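Local coordinates for protein TudS (Uncultured bacterium, PDB 6Z96) that removes sulfur from thiouracil without net redox chemistry, using a [4Fe-4S] cluster on which a [4Fe-5S] intermediate is thought to form, at residues K23-S27 / N28-A32; L40-P44 / E45-G49. All blocks are in the same frame, centred on the assembly; numbering follows the deposited sequence.

Contacts 1 and 2 are both N-caps, set in series along the chain and joined by the end of helix 28-35 and the start of strand 39-42. Their centres lie 19 Å apart and their nearest atoms about 7 Å, so they do not touch. In each, a residue with its side chain anti to the backbone N accepts a bond from the N-H three residues on: a hydroxyl in 23-32, a thiolate in 40-49. Contact 2 lines the cluster and H2S pockets, probably the active site, where Cys43 binds iron and the side chain of Glu45 is about 4 Å from the bound H2S. Contact 1 is peripheral, the side chain of Ile25 being about 11 Å from the cluster.

Contact 1 (K23-S27 / N28-A32); sequences KGIVS and NWLDA
With OG of Ser27 swung anti to the backbone N (chi1 171°), the hydroxyl lies beside its own carbonyl carbon and at the N-terminal end of helix 28-35, where it takes the N-H of Leu30. The OG to Leu30 N distance is 3.0 Å and the angle at the hydrogen is 167°, a nearly straight bond. In the modelled conformer CD1 of Ile25 lies near CD2 of Leu30, an apolar contact that remains doubtful because the isoleucine takes up a second conformer as well.

These features mark Ser27 as the N-cap, the residue that ends the loop and satisfies an N-H the first helical turn cannot serve from within. Its carbonyl starts the regular pattern: O of Ser27 receives the N-H of Asp31 at 3.0 Å, the donor tilted 21° from the carbonyl plane. Serine thus grips the turn through both side chain and backbone. CB of Leu30 also packs against OG of Ser27, at 3.5 Å. Beside it, OG lies at the edge of the Trp29 ring, near the ring plane, and CB of Trp29 is 3.9 Å from OG of Ser27.

The indole packs on Leu145, Ala146 and Leu149 of helix 142-151, while Ser27 touches Leu142 of the same helix. Further back, the loop is tied to the segment after strand 5-8 by backbone hydrogen bonds between Lys23 and Cys10 and between Ile25 and Leu11.

Contact 2 (L40-P44 / E45-G49); sequences LAFCP and EVAGG. With SF4 (iron/sulfur cluster), chain C; EDO (1,2-ethanediol), chain E.
Cys43 is both iron ligand and N-cap of the short helix 44-47, which follows the edge strand 39-42 of the parallel sheet. Its SG, anti to the backbone N (chi1 172°), faces two ways: 2.3 Å to FE3 of the cluster and 3.5 Å to Val46 N, whose N-H points at the sulfur at 166°. That N-H would probably draw charge from the thiolate. CG2 of Val46 lies against the same sulfur at 3.7 Å. Cys43 O takes the Ala47 N-H, while Phe42 leads its ring to the helix, where CZ meets the Ala47 methyl obliquely at 3.4 Å.

Glu45 extends beyond CG to run alongside the cluster, its CD 3.4 Å from sulfide S2. Its carboxylate is held through both oxygens, OE1 by a salt bridge to Arg54 and OE2 by the Ser103 hydroxyl. An alanine here is likely to cost Arg54 this salt bridge and the Ser103 hydroxyl its carboxylate acceptor, and to open a gap beside S2, close to the bound H2S. Gly49 closes the helix in a Schellman motif. OE1 of Glu45 also accepts from O1 of a 1,2-ethanediol, probably from the crystallisation liquor, at 2.8 Å.

Contact 1 (K23-S27 / N28-A32)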
loop_
_atom_site.group_PDB
_atom_site.type_symbol
_atom_site.label_atom_id
_atom_site.label_comp_id
_atom_site.label_asym_id
_atom_site.label_seq_id
_atom_site.Cartn_x
_atom_site.Cartn_y
_atom_site.Cartn_z
ATOM N N LYS A 23 -7.552 7.849 4.650
ATOM C CA LYS A 23 -8.507 6.934 4.020
ATOM C C LYS A 23 -8.874 5.897 5.053
ATOM O O LYS A 23 -8.880 4.686 4.780
ATOM C CB LYS A 23 -7.832 6.252 2.812
ATOM C CG LYS A 23 -7.534 7.221 1.674
ATOM C CD LYS A 23 -8.836 7.768 1.087
ATOM C CE LYS A 23 -8.657 8.512 -0.209
ATOM N NZ LYS A 23 -9.950 9.101 -0.672
ATOM N N GLY A 24 -9.171 6.360 6.267
ATOM C CA GLY A 24 -9.464 5.477 7.371
ATOM C C GLY A 24 -10.695 4.671 7.048
ATOM O O GLY A 24 -11.715 5.234 6.633
ATOM N N ILE A 25 -10.574 3.349 7.122
ATOM C CA ILE A 25 -11.707 2.490 6.814
ATOM C C ILE A 25 -12.380 1.990 8.082
ATOM O O ILE A 25 -11.738 1.823 9.126
ATOM C CB ILE A 25 -11.334 1.363 5.832
ATOM C CG1 ILE A 25 -10.094 0.604 6.332
ATOM C CG2 ILE A 25 -11.118 1.958 4.429
ATOM C CD1 ILE A 25 -9.456 -0.441 5.326
ATOM N N VAL A 26 -13.682 1.775 7.992
ATOM C CA VAL A 26 -14.464 1.332 9.120
ATOM C C VAL A 26 -14.470 -0.172 9.066
ATOM O O VAL A 26 -15.003 -0.751 8.127
ATOM C CB VAL A 26 -15.882 1.916 9.077
ATOM C CG1 VAL A 26 -16.670 1.452 10.298
ATOM C CG2 VAL A 26 -15.816 3.443 9.005
ATOM N N SER A 27 -13.809 -0.797 10.023
ATOM C CA SER A 27 -13.686 -2.236 10.048
ATOM C C SER A 27 -13.418 -2.704 11.453
ATOM O O SER A 27 -12.347 -2.444 12.004
ATOM C CB SER A 27 -12.550 -2.677 9.126
ATOM O OG SER A 27 -12.254 -4.052 9.279
ATOM N N ASN A 28 -14.363 -3.457 12.025
ATOM C CA ASN A 28 -14.164 -4.023 13.361
ATOM C C ASN A 28 -12.974 -4.994 13.368
ATOM O O ASN A 28 -12.205 -5.051 14.326
ATOM C CB ASN A 28 -15.432 -4.751 13.830
ATOM C CG ASN A 28 -16.609 -3.830 14.040
ATOM O OD1 ASN A 28 -16.445 -2.645 14.337
ATOM N ND2 ASN A 28 -17.825 -4.348 13.878
ATOM N N TRP A 29 -12.830 -5.770 12.285
ATOM C CA TRP A 29 -11.745 -6.721 12.167
ATOM C C TRP A 29 -10.386 -6.000 12.175
ATOM O O TRP A 29 -9.497 -6.403 12.917
ATOM C CB TRP A 29 -11.917 -7.568 10.889
ATOM C CG TRP A 29 -10.742 -8.451 10.601
ATOM C CD1 TRP A 29 -10.465 -9.664 11.158
ATOM C CD2 TRP A 29 -9.674 -8.175 9.684
ATOM N NE1 TRP A 29 -9.275 -10.143 10.672
ATOM C CE2 TRP A 29 -8.774 -9.254 9.754
ATOM C CE3 TRP A 29 -9.396 -7.118 8.799
ATOM C CZ2 TRP A 29 -7.583 -9.279 9.022
ATOM C CZ3 TRP A 29 -8.225 -7.157 8.064
ATOM C CH2 TRP A 29 -7.330 -8.223 8.186
ATOM N N LEU A 30 -10.230 -4.954 11.353
ATOM C CA LEU A 30 -8.948 -4.244 11.280
ATOM C C LEU A 30 -8.660 -3.542 12.601
ATOM O O LEU A 30 -7.523 -3.564 13.056
ATOM C CB LEU A 30 -8.945 -3.242 10.117
ATOM C CG LEU A 30 -7.612 -2.507 9.899
ATOM C CD1 LEU A 30 -6.454 -3.489 9.658
ATOM C CD2 LEU A 30 -7.721 -1.584 8.715
ATOM N N ASP A 31 -9.697 -3.008 13.270
ATOM C CA ASP A 31 -9.514 -2.375 14.578
ATOM C C ASP A 31 -8.976 -3.378 15.591
ATOM O O ASP A 31 -8.032 -3.068 16.323
ATOM C CB ASP A 31 -10.853 -1.800 15.102
ATOM C CG ASP A 31 -11.326 -0.548 14.397
ATOM O OD1 ASP A 31 -10.557 -0.003 13.559
ATOM O OD2 ASP A 31 -12.467 -0.114 14.665
ATOM N N ALA A 32 -9.555 -4.599 15.612
ATOM C CA ALA A 32 -9.131 -5.651 16.528
ATOM C C ALA A 32 -7.691 -6.075 16.238
ATOM O O ALA A 32 -6.893 -6.272 17.158
ATOM C CB ALA A 32 -10.068 -6.850 16.414
#

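Contact 2 (L40-P44 / E45-G49)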
loop_
_atom_site.group_PDB
_atom_site.type_symbol
_atom_site.label_atom_id
_atom_site.label_comp_id
_atom_site.label_asym_id
_atom_site.label_seq_id
_atom_site.Cartn_x
_atom_site.Cartn_y
_atom_site.Cartn_z
ATOM N N LEU A 40 0.832 -3.435 11.052
ATOM C CA LEU A 40 1.938 -2.491 11.004
ATOM C C LEU A 40 1.724 -1.452 9.941
ATOM O O LEU A 40 1.695 -1.765 8.761
ATOM C CB LEU A 40 3.265 -3.223 10.775
ATOM C CG LEU A 40 3.659 -4.293 11.823
ATOM C CD1 LEU A 40 5.082 -4.748 11.591
ATOM C CD2 LEU A 40 3.540 -3.756 13.261
ATOM N N ALA A 41 1.587 -0.206 10.361
ATOM C CA ALA A 41 1.329 0.894 9.437
ATOM C C ALA A 41 2.555 1.203 8.625
ATOM O O ALA A 41 3.641 1.285 9.175
ATOM C CB ALA A 41 0.963 2.131 10.247
ATOM N N PHE A 42 2.353 1.468 7.325
ATOM C CA PHE A 42 3.495 1.819 6.484
ATOM C C PHE A 42 3.006 2.662 5.346
ATOM O O PHE A 42 1.998 2.329 4.733
ATOM C CB PHE A 42 4.178 0.538 5.940
ATOM C CG PHE A 42 5.464 0.846 5.205
ATOM C CD1 PHE A 42 5.491 0.922 3.821
ATOM C CD2 PHE A 42 6.626 1.111 5.900
ATOM C CE1 PHE A 42 6.656 1.266 3.145
ATOM C CE2 PHE A 42 7.808 1.430 5.214
ATOM C CZ PHE A 42 7.803 1.502 3.841
ATOM N N CYS A 43 3.747 3.746 5.031
ATOM C CA CYS A 43 3.405 4.553 3.852
ATOM C C CYS A 43 4.642 4.576 2.962
ATOM O O CYS A 43 5.611 5.248 3.290
ATOM C CB CYS A 43 3.010 5.985 4.219
ATOM S SG CYS A 43 2.804 7.040 2.766
ATOM N N PRO A 44 4.609 3.905 1.812
ATOM C CA PRO A 44 5.795 3.889 0.942
ATOM C C PRO A 44 6.251 5.268 0.480
ATOM O O PRO A 44 7.455 5.486 0.374
ATOM C CB PRO A 44 5.333 3.047 -0.264
ATOM C CG PRO A 44 4.209 2.158 0.294
ATOM C CD PRO A 44 3.530 3.010 1.336
ATOM N N GLU A 45 5.305 6.187 0.195
ATOM C CA GLU A 45 5.729 7.488 -0.321
ATOM C C GLU A 45 6.436 8.318 0.729
ATOM O O GLU A 45 7.462 8.943 0.428
ATOM C CB GLU A 45 4.588 8.223 -0.988
ATOM C CG GLU A 45 4.265 7.507 -2.280
ATOM C CD GLU A 45 2.934 7.870 -2.915
ATOM O OE1 GLU A 45 2.485 9.022 -2.704
ATOM O OE2 GLU A 45 2.354 7.033 -3.649
ATOM N N VAL A 46 5.922 8.310 1.957
ATOM C CA VAL A 46 6.569 9.047 3.037
ATOM C C VAL A 46 7.890 8.345 3.402
ATOM O O VAL A 46 8.921 9.007 3.576
ATOM C CB VAL A 46 5.635 9.180 4.243
ATOM C CG1 VAL A 46 6.376 9.703 5.461
ATOM C CG2 VAL A 46 4.453 10.094 3.900
ATOM N N ALA A 47 7.895 6.994 3.439
ATOM C CA ALA A 47 9.142 6.271 3.768
ATOM C C ALA A 47 10.216 6.555 2.715
ATOM O O ALA A 47 11.406 6.651 3.054
ATOM C CB ALA A 47 8.872 4.768 3.832
ATOM N N GLY A 48 9.786 6.736 1.460
ATOM C CA GLY A 48 10.673 6.997 0.327
ATOM C C GLY A 48 11.210 8.416 0.272
ATOM O O GLY A 48 12.050 8.721 -0.579
ATOM N N GLY A 49 10.726 9.293 1.174
ATOM C CA GLY A 49 11.224 10.660 1.288
ATOM C C GLY A 49 10.350 11.761 0.733
ATOM O O GLY A 49 10.782 12.924 0.708
HETATM FE FE1 SF4 C . -0.532 6.872 -0.587
HETATM FE FE2 SF4 C . -1.722 5.604 1.483
HETATM FE FE3 SF4 C . 0.961 6.209 1.629
HETATM FE FE4 SF4 C . 0.059 4.215 -0.033
HETATM S S1 SF4 C . 0.008 4.275 2.283
HETATM S S2 SF4 C . 1.598 5.807 -0.561
HETATM S S3 SF4 C . -1.955 5.105 -0.746
HETATM S S4 SF4 C . -0.821 7.685 1.562
HETATM C C1 EDO E . 1.972 11.315 -4.848
HETATM O O1 EDO E . 1.506 10.007 -5.145
HETATM C C2 EDO E . 3.431 11.451 -5.067
HETATM O O2 EDO E . 3.873 12.808 -5.063
#